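Local coordinates for protein Endonuclease/exonuclease/phosphatase (Beutenbergia cavernae DSM 12333, PDB 4RUW) that is of unknown specific function but belongs to the endonuclease/exonuclease/phosphatase family, with a DNase I-like domain followed by an Ig-like one, and binds a zinc ion, at residues Thr60-Thr65 with Leu94-His98; Val74-Pro78 with His107-Pro111; Trp127-Val133 with Ser145-Val151; His197-Thr203 with Val231-Asn237; Pro277-Tyr283 with Arg316-Leu322. One frame throughout, in Å; residues are numbered along the deposited sequence.

Contact 1: residues Thr60-Thr65 with Leu94-His98; sequences TWNIHT and LNEVH. With ZN (zinc ion), chain B.
Thr65 sets its CG2 methyl over one face of the His98 ring, a CH-pi contact with CG2 3.5 Å from the ring centroid. His98 ND1 binds the zinc ion at 2.0 Å; Asp100, His107 and His137 complete the site. Thr65 is placed by its backbone, with Thr65 N donating to Glu96 O at 2.9 Å. Ile63 packs on the next side chains: CD1 meets Val97 CG2 at 3.8 Å, and CG2 meets Leu94 CD2. With CG anti to the backbone N (chi1 179°), the Asn62 amide lies alongside Glu96, OD1 3.3 Å from Glu96 CG. The same oxygen accepts from His64 N in an Asx turn, while Asn62 ND2 hydrogen-bonds Asp235 OD2. Further back the strands pair in parallel, Asn95 N to Trp61 O and Ile63 N to Asn95 O. The unit is beta-alpha-beta: helix 77-87 touches Trp61, Ile63 and Leu94, strand 146-153 pairs with 91-98, and His200 of strand 192-200 touches Asn62, Asn95 and Glu96.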
# COMPACT_ATOMS: atom_id res chain seq x y z
N THR A 60 6.85 2.95 5.08
CA THR A 60 5.71 2.75 5.96
C THR A 60 6.04 1.69 7.00
O THR A 60 6.74 0.71 6.70
CB THR A 60 4.40 2.38 5.19
OG1 THR A 60 3.28 2.41 6.08
CG2 THR A 60 4.49 1.00 4.55
N TRP A 61 5.55 1.87 8.22
CA TRP A 61 5.88 0.94 9.29
C TRP A 61 4.84 0.96 10.39
O TRP A 61 4.55 2.00 10.97
CB TRP A 61 7.23 1.31 9.90
CG TRP A 61 7.92 0.24 10.69
CD1 TRP A 61 7.56 -1.08 10.80
CD2 TRP A 61 9.11 0.40 11.47
NE1 TRP A 61 8.47 -1.75 11.61
CE2 TRP A 61 9.43 -0.86 12.03
CE3 TRP A 61 9.95 1.48 11.76
CZ2 TRP A 61 10.54 -1.06 12.84
CZ3 TRP A 61 11.04 1.29 12.57
CH2 TRP A 61 11.33 0.03 13.10
N ASN A 62 4.30 -0.22 10.70
CA ASN A 62 3.49 -0.40 11.89
C ASN A 62 4.47 -0.69 13.02
O ASN A 62 5.12 -1.73 13.03
CB ASN A 62 2.52 -1.56 11.68
CG ASN A 62 1.65 -1.83 12.89
OD1 ASN A 62 2.06 -1.62 14.03
ND2 ASN A 62 0.43 -2.32 12.65
N ILE A 63 4.60 0.26 13.94
CA ILE A 63 5.65 0.19 14.95
C ILE A 63 5.24 -0.48 16.25
O ILE A 63 6.05 -0.56 17.18
CB ILE A 63 6.26 1.59 15.27
CG1 ILE A 63 5.25 2.49 15.99
CG2 ILE A 63 6.80 2.23 14.00
CD1 ILE A 63 5.89 3.70 16.67
N HIS A 64 3.99 -0.96 16.33
CA HIS A 64 3.53 -1.69 17.52
C HIS A 64 3.81 -0.89 18.81
O HIS A 64 4.30 -1.44 19.80
CB HIS A 64 4.21 -3.07 17.58
CG HIS A 64 3.61 -4.00 18.58
ND1 HIS A 64 4.31 -4.47 19.67
CD2 HIS A 64 2.38 -4.57 18.65
CE1 HIS A 64 3.53 -5.28 20.38
NE2 HIS A 64 2.36 -5.35 19.78
N THR A 65 3.47 0.40 18.80
CA THR A 65 3.72 1.31 19.93
C THR A 65 5.16 1.26 20.46
O THR A 65 5.40 1.52 21.64
CB THR A 65 2.71 1.14 21.09
OG1 THR A 65 2.75 -0.19 21.62
CG2 THR A 65 1.31 1.43 20.61
N LEU A 94 3.76 6.04 9.82
CA LEU A 94 3.80 5.13 10.96
C LEU A 94 2.39 4.79 11.42
O LEU A 94 1.53 5.67 11.53
CB LEU A 94 4.57 5.75 12.12
CG LEU A 94 6.00 6.18 11.81
CD1 LEU A 94 6.63 6.87 13.03
CD2 LEU A 94 6.86 5.00 11.36
N ASN A 95 2.16 3.51 11.70
CA ASN A 95 0.92 3.05 12.33
C ASN A 95 1.20 2.62 13.76
O ASN A 95 2.35 2.26 14.10
CB ASN A 95 0.32 1.84 11.58
CG ASN A 95 0.11 2.09 10.09
OD1 ASN A 95 0.42 1.23 9.27
ND2 ASN A 95 -0.47 3.24 9.73
N GLU A 96 0.17 2.64 14.60
CA GLU A 96 0.25 2.20 15.99
C GLU A 96 1.20 3.07 16.81
O GLU A 96 2.09 2.58 17.50
CB GLU A 96 0.63 0.73 16.09
CG GLU A 96 -0.46 -0.21 15.59
CD GLU A 96 -1.73 -0.09 16.40
OE1 GLU A 96 -1.69 -0.39 17.61
OE2 GLU A 96 -2.77 0.33 15.84
N VAL A 97 0.99 4.38 16.72
CA VAL A 97 1.71 5.35 17.52
C VAL A 97 0.72 5.90 18.55
O VAL A 97 -0.33 6.43 18.17
CB VAL A 97 2.25 6.51 16.65
CG1 VAL A 97 3.10 7.44 17.49
CG2 VAL A 97 3.04 5.98 15.45
N HIS A 98 1.03 5.75 19.83
CA HIS A 98 0.11 6.20 20.88
C HIS A 98 0.47 7.58 21.40
O HIS A 98 1.63 8.00 21.40
CB HIS A 98 0.04 5.22 22.05
CG HIS A 98 -0.86 4.05 21.79
ND1 HIS A 98 -1.35 3.25 22.81
CD2 HIS A 98 -1.33 3.54 20.63
CE1 HIS A 98 -2.11 2.30 22.26
NE2 HIS A 98 -2.11 2.46 20.96
ZN ZN B . -0.89 3.42 24.74
O HOH W 1 2.61 0.24 7.71

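Contact 2: residues Val74-Pro78 with His107-Pro111; sequences VVDEP and HGDQP. With ZN (zinc ion), chain B.
Glu77 and Gln110 make a polar side-chain contact between the first turns of two helices, 77-87 and 110-118, close to the zinc site. Gln110 NE2 donates to Glu77 OE2 at 3.1 Å. The donor reaches the oxygen from above the carboxylate plane, and the two flat groups are steeply turned, 77° apart. The Glu77 chain bends at chi2 (92°), and OE2 ends beside Gln110 NE2. The same OE2 also accepts from a water at 2.7 Å, and this water donates in turn to His107 O. The buried carboxylate oxygen is thus held by two donors. Each segment is a loop that runs into the first turn of a helix. Asp76 and Asp109 occupy the N-cap positions, their OD1 atoms capping the backbone N of Arg79 and Ala112. Beside the polar pair, Val75 splits its methyls: CG1 lies 3.4 Å from Gln110 NE2, and CG2 lies 3.8 Å from His107 CD2. His107 ND1 binds the zinc ion at 2.0 Å, with the ring also meeting those of His98 and His137. Gln110 has stronger ties outside the pair. Its NE2 also bonds Thr65 O and its OE1 accepts from His98 N, which fixes the rotation of the amide and ties the helix start to a zinc ligand.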
# COMPACT_ATOMS: atom_id res chain seq x y z
N VAL A 74 8.63 -3.15 27.39
CA VAL A 74 9.50 -1.98 27.34
C VAL A 74 9.12 -1.13 26.15
O VAL A 74 9.04 -1.63 25.03
CB VAL A 74 10.99 -2.38 27.22
CG1 VAL A 74 11.87 -1.15 27.09
CG2 VAL A 74 11.41 -3.23 28.42
N VAL A 75 8.87 0.15 26.39
CA VAL A 75 8.54 1.08 25.31
C VAL A 75 9.85 1.69 24.80
O VAL A 75 10.56 2.35 25.57
CB VAL A 75 7.58 2.17 25.79
CG1 VAL A 75 7.19 3.07 24.64
CG2 VAL A 75 6.35 1.54 26.44
N ASP A 76 10.16 1.49 23.53
CA ASP A 76 11.52 1.73 23.03
C ASP A 76 11.52 2.55 21.73
O ASP A 76 11.91 2.07 20.65
CB ASP A 76 12.22 0.39 22.82
CG ASP A 76 13.73 0.50 22.67
OD1 ASP A 76 14.27 1.61 22.47
OD2 ASP A 76 14.41 -0.54 22.72
N GLU A 77 11.09 3.80 21.83
CA GLU A 77 11.15 4.69 20.68
C GLU A 77 12.54 4.82 20.03
O GLU A 77 12.63 4.95 18.82
CB GLU A 77 10.58 6.07 21.02
CG GLU A 77 9.09 6.09 21.33
CD GLU A 77 8.76 5.93 22.80
OE1 GLU A 77 9.66 5.56 23.57
OE2 GLU A 77 7.59 6.18 23.17
N PRO A 78 13.63 4.80 20.83
CA PRO A 78 14.94 4.94 20.16
C PRO A 78 15.25 3.84 19.16
O PRO A 78 15.90 4.08 18.15
CB PRO A 78 15.93 4.88 21.33
CG PRO A 78 15.17 5.46 22.46
CD PRO A 78 13.76 4.95 22.29
N HIS A 107 1.83 4.65 27.21
CA HIS A 107 2.97 4.75 26.30
C HIS A 107 3.52 6.16 26.23
O HIS A 107 4.48 6.43 25.50
CB HIS A 107 2.55 4.31 24.89
CG HIS A 107 2.20 2.86 24.79
ND1 HIS A 107 0.89 2.41 24.85
CD2 HIS A 107 2.97 1.76 24.65
CE1 HIS A 107 0.89 1.08 24.75
NE2 HIS A 107 2.14 0.67 24.65
N GLY A 108 2.91 7.08 26.98
CA GLY A 108 3.30 8.48 26.95
C GLY A 108 3.03 9.13 25.60
O GLY A 108 2.22 8.64 24.81
N ASP A 109 3.72 10.23 25.34
CA ASP A 109 3.53 11.01 24.12
C ASP A 109 4.51 10.52 23.05
O ASP A 109 5.59 11.10 22.86
CB ASP A 109 3.75 12.50 24.42
CG ASP A 109 3.30 13.41 23.28
OD1 ASP A 109 3.21 12.96 22.12
OD2 ASP A 109 3.06 14.61 23.57
N GLN A 110 4.15 9.45 22.35
CA GLN A 110 5.09 8.88 21.39
C GLN A 110 5.42 9.78 20.20
O GLN A 110 6.58 9.82 19.78
CB GLN A 110 4.65 7.48 20.94
CG GLN A 110 4.40 6.54 22.10
CD GLN A 110 4.36 5.10 21.67
OE1 GLN A 110 3.48 4.69 20.90
NE2 GLN A 110 5.31 4.32 22.15
N PRO A 111 4.44 10.53 19.66
CA PRO A 111 4.82 11.43 18.57
C PRO A 111 5.87 12.45 19.00
O PRO A 111 6.81 12.72 18.25
CB PRO A 111 3.50 12.12 18.20
CG PRO A 111 2.46 11.14 18.60
CD PRO A 111 2.97 10.51 19.85
ZN ZN B . -0.89 3.42 24.74
O HOH W 2 6.49 8.07 24.68

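Contact 3: residues Trp127-Val133 with Ser145-Val151; sequences WFGLTEV and SSNGNVV
Thr131 and Glu132 both face Asn147 in a classic beta bulge, which shifts the register by one within the antiparallel pairing of strands 125-133 and 146-153. Thr131 N donates to Asn147 O at 2.8 Å, while the bond from Glu132 N to the same oxygen is weak. Asn147 then returns a side-chain bond, ND2 to Thr131 OG1, at 2.9 Å and 170°. The bond is nearly straight, and OG1 lies in the plane of the Asn147 amide. The Thr131 methyl CG2 meets Asn149 ND2 at 3.4 Å. Phe128 has CG anti to the backbone N (chi1 174°), which carries the ring across to Gly148. Its CE1 lies 3.4 Å from Gly148 CA, a close approach that glycine, with no side chain, allows. Val150 CG2 touches the edge of this ring at CD1, 3.8 Å away. The ring also makes a cation-pi contact with Arg99. A water joins Gly129 O to Asn149 ND2, while Asn149 OD1 is bonded to Asn95 ND2. Strand 125-133 is the outer strand of its sheet, and 146-153 lies between it and 91-98. Trp127, Thr131 and Val151 touch strand 179-188 of the other sheet, and Phe128 meets Pro111 of helix 110-118.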
# COMPACT_ATOMS: atom_id res chain seq x y z
N TRP A 127 2.96 14.97 11.72
CA TRP A 127 1.53 15.11 11.96
C TRP A 127 0.97 13.83 12.54
O TRP A 127 1.24 12.74 12.03
CB TRP A 127 0.78 15.47 10.67
CG TRP A 127 -0.53 16.10 10.98
CD1 TRP A 127 -1.69 15.47 11.35
CD2 TRP A 127 -0.82 17.51 11.01
NE1 TRP A 127 -2.67 16.40 11.59
CE2 TRP A 127 -2.16 17.66 11.39
CE3 TRP A 127 -0.06 18.65 10.74
CZ2 TRP A 127 -2.78 18.90 11.50
CZ3 TRP A 127 -0.66 19.89 10.86
CH2 TRP A 127 -2.01 20.01 11.24
N PHE A 128 0.17 13.96 13.59
CA PHE A 128 -0.50 12.83 14.23
C PHE A 128 -1.98 12.87 13.87
O PHE A 128 -2.66 13.87 14.11
CB PHE A 128 -0.32 12.96 15.75
CG PHE A 128 -1.07 11.94 16.58
CD1 PHE A 128 -0.50 10.72 16.88
CD2 PHE A 128 -2.33 12.22 17.10
CE1 PHE A 128 -1.16 9.79 17.68
CE2 PHE A 128 -3.00 11.30 17.90
CZ PHE A 128 -2.41 10.09 18.19
N GLY A 129 -2.47 11.78 13.28
CA GLY A 129 -3.87 11.68 12.89
C GLY A 129 -4.58 10.69 13.78
O GLY A 129 -4.39 9.48 13.63
N LEU A 130 -5.38 11.19 14.71
CA LEU A 130 -6.08 10.36 15.68
C LEU A 130 -6.95 9.29 15.02
O LEU A 130 -7.70 9.59 14.09
CB LEU A 130 -6.96 11.27 16.53
CG LEU A 130 -7.83 10.61 17.59
CD1 LEU A 130 -6.98 10.00 18.67
CD2 LEU A 130 -8.80 11.63 18.16
N THR A 131 -6.86 8.06 15.53
CA THR A 131 -7.74 6.98 15.08
C THR A 131 -8.70 6.48 16.16
O THR A 131 -9.78 5.99 15.84
CB THR A 131 -6.96 5.75 14.54
OG1 THR A 131 -6.41 5.00 15.63
CG2 THR A 131 -5.85 6.16 13.60
N GLU A 132 -8.30 6.57 17.43
CA GLU A 132 -9.06 5.93 18.49
C GLU A 132 -8.65 6.50 19.83
O GLU A 132 -7.48 6.80 20.03
CB GLU A 132 -8.80 4.41 18.48
CG GLU A 132 -9.68 3.65 19.47
CD GLU A 132 -9.52 2.15 19.40
OE1 GLU A 132 -8.88 1.64 18.45
OE2 GLU A 132 -10.06 1.47 20.30
N VAL A 133 -9.60 6.63 20.76
CA VAL A 133 -9.27 7.02 22.13
C VAL A 133 -9.69 5.94 23.12
O VAL A 133 -10.48 5.06 22.79
CB VAL A 133 -9.94 8.35 22.53
CG1 VAL A 133 -9.46 9.47 21.62
CG2 VAL A 133 -11.45 8.23 22.50
N SER A 145 -5.97 7.75 26.79
CA SER A 145 -5.09 7.13 25.81
C SER A 145 -5.59 7.39 24.39
O SER A 145 -6.76 7.69 24.18
CB SER A 145 -4.95 5.63 26.07
OG SER A 145 -6.21 4.97 25.98
N SER A 146 -4.70 7.27 23.41
CA SER A 146 -5.11 7.42 22.03
C SER A 146 -4.12 6.76 21.10
O SER A 146 -2.94 6.62 21.43
CB SER A 146 -5.25 8.89 21.64
OG SER A 146 -4.00 9.53 21.52
N ASN A 147 -4.62 6.33 19.95
CA ASN A 147 -3.80 5.82 18.87
C ASN A 147 -3.91 6.73 17.67
O ASN A 147 -4.97 7.32 17.42
CB ASN A 147 -4.23 4.41 18.47
CG ASN A 147 -3.34 3.83 17.39
OD1 ASN A 147 -2.21 3.47 17.65
ND2 ASN A 147 -3.83 3.82 16.16
N GLY A 148 -2.82 6.85 16.91
CA GLY A 148 -2.85 7.58 15.67
C GLY A 148 -1.99 6.96 14.58
O GLY A 148 -1.12 6.10 14.85
N ASN A 149 -2.24 7.39 13.35
CA ASN A 149 -1.29 7.25 12.26
C ASN A 149 -0.46 8.52 12.20
O ASN A 149 -0.98 9.60 12.49
CB ASN A 149 -2.03 7.02 10.96
CG ASN A 149 -2.87 5.77 11.00
OD1 ASN A 149 -2.37 4.70 11.35
ND2 ASN A 149 -4.15 5.89 10.67
N VAL A 150 0.82 8.40 11.87
CA VAL A 150 1.71 9.55 11.86
C VAL A 150 2.40 9.68 10.51
O VAL A 150 2.76 8.67 9.90
CB VAL A 150 2.76 9.43 12.99
CG1 VAL A 150 3.92 10.41 12.81
CG2 VAL A 150 2.10 9.60 14.36
N VAL A 151 2.54 10.91 10.03
CA VAL A 151 3.43 11.20 8.92
C VAL A 151 4.58 12.04 9.46
O VAL A 151 4.36 13.04 10.12
CB VAL A 151 2.72 11.97 7.78
CG1 VAL A 151 3.73 12.40 6.71
CG2 VAL A 151 1.63 11.10 7.17
O HOH W 3 -5.03 8.73 10.87

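Contact 4: residues His197-Thr203 with Val231-Asn237; sequences HATHLST and VLAGDLN
His197 and Leu232 pair in the tight half of this contact, where two parallel strands are held by well-formed backbone bonds. His197 N donates to Val231 O, Ala233 N to His197 O and Thr199 N to Ala233 O. Leu232 CD1 touches His197 CB at 3.8 Å. The pairing slackens past Ala233. The Asp235 N to Thr199 O bond is weak, and Gly234 instead sets its CA 3.2 Å from Thr199 O. Beyond this point Leu201 N bonds Asp235 O, and Leu201 lies alongside Leu236. Strands 192-200 and 230-233 are joined through helix 207-222 as a beta-alpha-beta unit, in one sheet of the DNase I-like domain. The chain just past the strands carries a polar cluster. CG of His200 (chi1 -178°) and CG of Asp235 are each anti to the backbone N, which lays the two groups side by side, ring and carboxylate planes 15° apart. Asp235 CB sits over the ring face in a CH-pi contact, and His200 NE2 to Asp235 OD2, at 3.4 Å, is not a hydrogen bond. OD2 is bonded to Asn62 instead. Asn237 ND2 donates to Leu201 O at 2.9 Å and also to a water, and this water is 2.9 Å from His200 NE2. Both water and ND2 lie at the ring edge. Farther out Thr203 is exposed, its CG2 resting 3.6 Å from Asn237 ND2.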
# COMPACT_ATOMS: atom_id res chain seq x y z
N HIS A 197 -1.21 9.89 1.82
CA HIS A 197 -2.34 9.32 2.52
C HIS A 197 -1.84 8.18 3.39
O HIS A 197 -1.22 7.23 2.89
CB HIS A 197 -3.37 8.77 1.53
CG HIS A 197 -3.88 9.78 0.55
ND1 HIS A 197 -4.86 10.71 0.88
CD2 HIS A 197 -3.58 9.99 -0.75
CE1 HIS A 197 -5.13 11.44 -0.18
NE2 HIS A 197 -4.37 11.03 -1.19
N ALA A 198 -2.11 8.27 4.70
CA ALA A 198 -1.63 7.31 5.69
C ALA A 198 -2.82 6.66 6.37
O ALA A 198 -3.71 7.36 6.88
CB ALA A 198 -0.81 8.04 6.74
N THR A 199 -2.88 5.33 6.41
CA THR A 199 -3.99 4.70 7.10
C THR A 199 -3.61 3.32 7.64
O THR A 199 -2.47 2.86 7.50
CB THR A 199 -5.26 4.65 6.21
OG1 THR A 199 -6.41 4.37 7.01
CG2 THR A 199 -5.14 3.60 5.13
N HIS A 200 -4.61 2.69 8.26
CA HIS A 200 -4.47 1.41 8.94
C HIS A 200 -5.92 0.91 9.03
O HIS A 200 -6.77 1.56 9.64
CB HIS A 200 -3.83 1.63 10.32
CG HIS A 200 -3.60 0.39 11.12
ND1 HIS A 200 -3.01 0.44 12.36
CD2 HIS A 200 -3.86 -0.91 10.87
CE1 HIS A 200 -2.92 -0.78 12.85
NE2 HIS A 200 -3.44 -1.62 11.97
N LEU A 201 -6.22 -0.20 8.36
CA LEU A 201 -7.59 -0.71 8.32
C LEU A 201 -7.84 -1.77 9.39
O LEU A 201 -6.89 -2.27 9.99
CB LEU A 201 -7.90 -1.29 6.93
CG LEU A 201 -7.65 -0.37 5.74
CD1 LEU A 201 -8.11 -1.05 4.48
CD2 LEU A 201 -8.31 1.00 5.91
N SER A 202 -9.10 -2.13 9.59
CA SER A 202 -9.42 -3.20 10.52
C SER A 202 -8.74 -4.51 10.13
O SER A 202 -8.42 -4.73 8.97
CB SER A 202 -10.92 -3.45 10.56
OG SER A 202 -11.62 -2.37 11.13
N THR A 203 -8.54 -5.37 11.12
CA THR A 203 -8.06 -6.72 10.87
C THR A 203 -9.20 -7.56 10.30
O THR A 203 -10.37 -7.30 10.58
CB THR A 203 -7.59 -7.38 12.17
OG1 THR A 203 -8.70 -7.50 13.07
CG2 THR A 203 -6.49 -6.55 12.81
N VAL A 231 0.75 9.19 -2.79
CA VAL A 231 1.00 7.84 -2.30
C VAL A 231 -0.03 7.50 -1.23
O VAL A 231 -0.53 8.38 -0.54
CB VAL A 231 2.44 7.66 -1.75
CG1 VAL A 231 3.46 7.86 -2.86
CG2 VAL A 231 2.72 8.60 -0.59
N LEU A 232 -0.35 6.21 -1.14
CA LEU A 232 -1.23 5.68 -0.11
C LEU A 232 -0.45 4.59 0.58
O LEU A 232 0.01 3.65 -0.06
CB LEU A 232 -2.51 5.12 -0.73
CG LEU A 232 -3.38 4.25 0.18
CD1 LEU A 232 -3.88 5.03 1.39
CD2 LEU A 232 -4.54 3.65 -0.59
N ALA A 233 -0.28 4.72 1.89
CA ALA A 233 0.58 3.80 2.60
C ALA A 233 -0.01 3.42 3.94
O ALA A 233 -0.68 4.22 4.59
CB ALA A 233 1.97 4.38 2.78
N GLY A 234 0.29 2.20 4.35
CA GLY A 234 -0.01 1.75 5.69
C GLY A 234 -0.33 0.28 5.76
O GLY A 234 -0.20 -0.47 4.79
N ASP A 235 -0.77 -0.12 6.95
CA ASP A 235 -1.15 -1.49 7.23
C ASP A 235 -2.61 -1.65 6.81
O ASP A 235 -3.53 -1.32 7.55
CB ASP A 235 -0.97 -1.72 8.73
CG ASP A 235 -1.31 -3.14 9.16
OD1 ASP A 235 -1.79 -3.95 8.34
OD2 ASP A 235 -1.10 -3.43 10.37
N LEU A 236 -2.80 -2.15 5.59
CA LEU A 236 -4.15 -2.33 5.09
C LEU A 236 -4.79 -3.61 5.61
O LEU A 236 -5.99 -3.82 5.45
CB LEU A 236 -4.18 -2.30 3.56
CG LEU A 236 -3.63 -1.02 2.93
CD1 LEU A 236 -3.80 -1.06 1.42
CD2 LEU A 236 -4.27 0.23 3.53
N ASN A 237 -3.98 -4.48 6.23
CA ASN A 237 -4.50 -5.68 6.87
C ASN A 237 -5.20 -6.64 5.91
O ASN A 237 -6.04 -7.45 6.32
CB ASN A 237 -5.44 -5.32 8.04
CG ASN A 237 -4.75 -5.40 9.38
OD1 ASN A 237 -3.97 -6.32 9.64
ND2 ASN A 237 -5.05 -4.44 10.25
O HOH W 4 -3.81 -4.28 13.01

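Contact 5: residues Pro277-Tyr283 with Arg316-Leu322; sequences PTMTASY and RFASDHL
Met279, a selenomethionine, lays its SE over one face of the His321 ring, 3.6 Å from the centroid and 22° off the normal. Asp320 OD1 lies in plane at the edge of this ring, and His321 ND1 is bonded to Asp296. The Met279 chain bends at chi2 and chi3, which brings CE to 3.5 Å from Asp320 O. The Phe317 ring carries Arg316 CG over the centre of one face, and Thr280 CG2 touches it at CD1. The Tyr283 ring meets Leu322 CD1 at 3.7 Å. Its plane is turned 82° from the Arg316 guanidinium. Thr280 OG1 donates to Ser319 O at 2.8 Å, and Thr280 N to Asp320 O. Leu322 N donates to Thr278 O at 2.8 Å. Ser319 OG accepts from His321 N, an ST turn, and also bonds Asn62 O. With a single backbone bridge, the joining of two loops rests on the Thr280 hydroxyl and main-chain bonds. Not every polar atom is satisfied: Pro277 O is buried under Leu322 CD1, 3.6 Å away, with no partner in the model.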
# COMPACT_ATOMS: atom_id res chain seq x y z
N PRO A 277 6.98 -10.47 2.88
CA PRO A 277 5.93 -10.44 3.91
C PRO A 277 6.31 -9.38 4.94
O PRO A 277 7.50 -9.07 5.11
CB PRO A 277 6.00 -11.84 4.51
CG PRO A 277 7.43 -12.25 4.33
CD PRO A 277 7.84 -11.66 3.01
N THR A 278 5.32 -8.80 5.60
CA THR A 278 5.56 -7.65 6.46
C THR A 278 5.25 -7.93 7.92
O THR A 278 5.38 -7.05 8.76
CB THR A 278 4.84 -6.39 5.94
OG1 THR A 278 3.42 -6.63 5.91
CG2 THR A 278 5.33 -6.04 4.54
N MSE A 279 4.83 -9.16 8.20
CA MSE A 279 4.79 -9.64 9.57
C MSE A 279 6.18 -10.17 9.89
O MSE A 279 6.66 -11.07 9.21
CB MSE A 279 3.78 -10.76 9.72
CG MSE A 279 2.34 -10.35 9.44
SE MSE A 279 1.80 -8.84 10.53
CE MSE A 279 2.15 -9.58 12.30
N THR A 280 6.82 -9.60 10.90
CA THR A 280 8.19 -9.96 11.24
C THR A 280 8.38 -11.46 11.39
O THR A 280 9.33 -12.04 10.85
CB THR A 280 8.61 -9.26 12.53
OG1 THR A 280 8.47 -7.85 12.33
CG2 THR A 280 10.05 -9.59 12.90
N ALA A 281 7.44 -12.10 12.07
CA ALA A 281 7.53 -13.53 12.33
C ALA A 281 7.42 -14.39 11.06
O ALA A 281 7.81 -15.55 11.07
CB ALA A 281 6.48 -13.94 13.34
N SER A 282 6.88 -13.82 9.98
CA SER A 282 6.75 -14.56 8.73
C SER A 282 7.99 -14.48 7.85
O SER A 282 8.16 -15.28 6.93
CB SER A 282 5.54 -14.07 7.95
OG SER A 282 4.33 -14.47 8.57
N TYR A 283 8.85 -13.50 8.10
CA TYR A 283 10.00 -13.30 7.23
C TYR A 283 10.94 -14.49 7.30
O TYR A 283 11.28 -14.95 8.39
CB TYR A 283 10.74 -12.00 7.58
CG TYR A 283 11.72 -11.63 6.50
CD1 TYR A 283 11.29 -11.00 5.33
CD2 TYR A 283 13.07 -11.95 6.61
CE1 TYR A 283 12.17 -10.68 4.32
CE2 TYR A 283 13.96 -11.64 5.60
CZ TYR A 283 13.50 -11.00 4.46
OH TYR A 283 14.38 -10.70 3.44
N ARG A 316 15.24 -6.04 12.72
CA ARG A 316 13.96 -6.62 12.35
C ARG A 316 13.04 -6.89 13.54
O ARG A 316 11.82 -6.85 13.39
CB ARG A 316 14.15 -7.89 11.51
CG ARG A 316 14.59 -9.11 12.31
CD ARG A 316 15.03 -10.24 11.39
NE ARG A 316 16.25 -9.88 10.68
CZ ARG A 316 16.76 -10.56 9.66
NH1 ARG A 316 16.14 -11.63 9.20
NH2 ARG A 316 17.88 -10.15 9.08
N PHE A 317 13.61 -7.13 14.72
CA PHE A 317 12.79 -7.45 15.88
C PHE A 317 12.34 -6.23 16.68
O PHE A 317 11.80 -6.37 17.77
CB PHE A 317 13.46 -8.51 16.76
CG PHE A 317 13.64 -9.82 16.05
CD1 PHE A 317 12.53 -10.53 15.61
CD2 PHE A 317 14.90 -10.33 15.80
CE1 PHE A 317 12.67 -11.72 14.94
CE2 PHE A 317 15.05 -11.54 15.13
CZ PHE A 317 13.93 -12.22 14.70
N ALA A 318 12.54 -5.04 16.11
CA ALA A 318 12.10 -3.81 16.77
C ALA A 318 10.58 -3.67 16.82
O ALA A 318 10.04 -2.96 17.67
CB ALA A 318 12.71 -2.60 16.09
N SER A 319 9.89 -4.35 15.90
CA SER A 319 8.42 -4.34 15.85
C SER A 319 7.93 -5.69 15.36
O SER A 319 8.71 -6.47 14.80
CB SER A 319 7.91 -3.24 14.92
OG SER A 319 6.51 -3.36 14.75
N ASP A 320 6.65 -5.99 15.56
CA ASP A 320 6.09 -7.22 15.00
C ASP A 320 5.72 -7.10 13.51
O ASP A 320 5.30 -8.08 12.90
CB ASP A 320 4.94 -7.77 15.86
CG ASP A 320 3.73 -6.87 15.89
OD1 ASP A 320 3.78 -5.72 15.41
OD2 ASP A 320 2.70 -7.33 16.43
N HIS A 321 5.87 -5.90 12.94
CA HIS A 321 5.83 -5.72 11.49
C HIS A 321 7.20 -5.25 11.02
O HIS A 321 7.93 -4.61 11.79
CB HIS A 321 4.82 -4.65 11.07
CG HIS A 321 3.39 -5.05 11.22
ND1 HIS A 321 2.52 -5.12 10.15
CD2 HIS A 321 2.67 -5.39 12.32
CE1 HIS A 321 1.32 -5.49 10.58
NE2 HIS A 321 1.39 -5.66 11.89
N LEU A 322 7.50 -5.52 9.76
CA LEU A 322 8.68 -4.97 9.11
C LEU A 322 8.33 -3.67 8.41
O LEU A 322 7.26 -3.53 7.83
CB LEU A 322 9.22 -5.95 8.06
CG LEU A 322 9.67 -7.31 8.57
CD1 LEU A 322 10.13 -8.17 7.40
CD2 LEU A 322 10.78 -7.20 9.63
O HOH W 5 5.38 -10.77 13.60

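How the contacts relate
Contacts 1, 3 and 4 are buried. Contacts 1 and 4 are each a parallel beta-alpha-beta join, one in each of two sheets of the domain, and they meet where Asn62 and Asn95 bond Asp235. Contact 3 adds two antiparallel strands to the sheet of contact 1, 146-153 and the outermost 125-133, and its Asn149 and Val151 also touch contact 4. Contact 2 is smaller and only partly buried. It is polar and water-linked, and it shares the zinc ion with contact 1. Contact 5, also only partly buried, joins loops by hydroxyl and backbone bonds and is tied to contact 1 through Ser319 and His321. Contacts 2 and 4 lie about 21 Å apart, centre to centre, and do not touch.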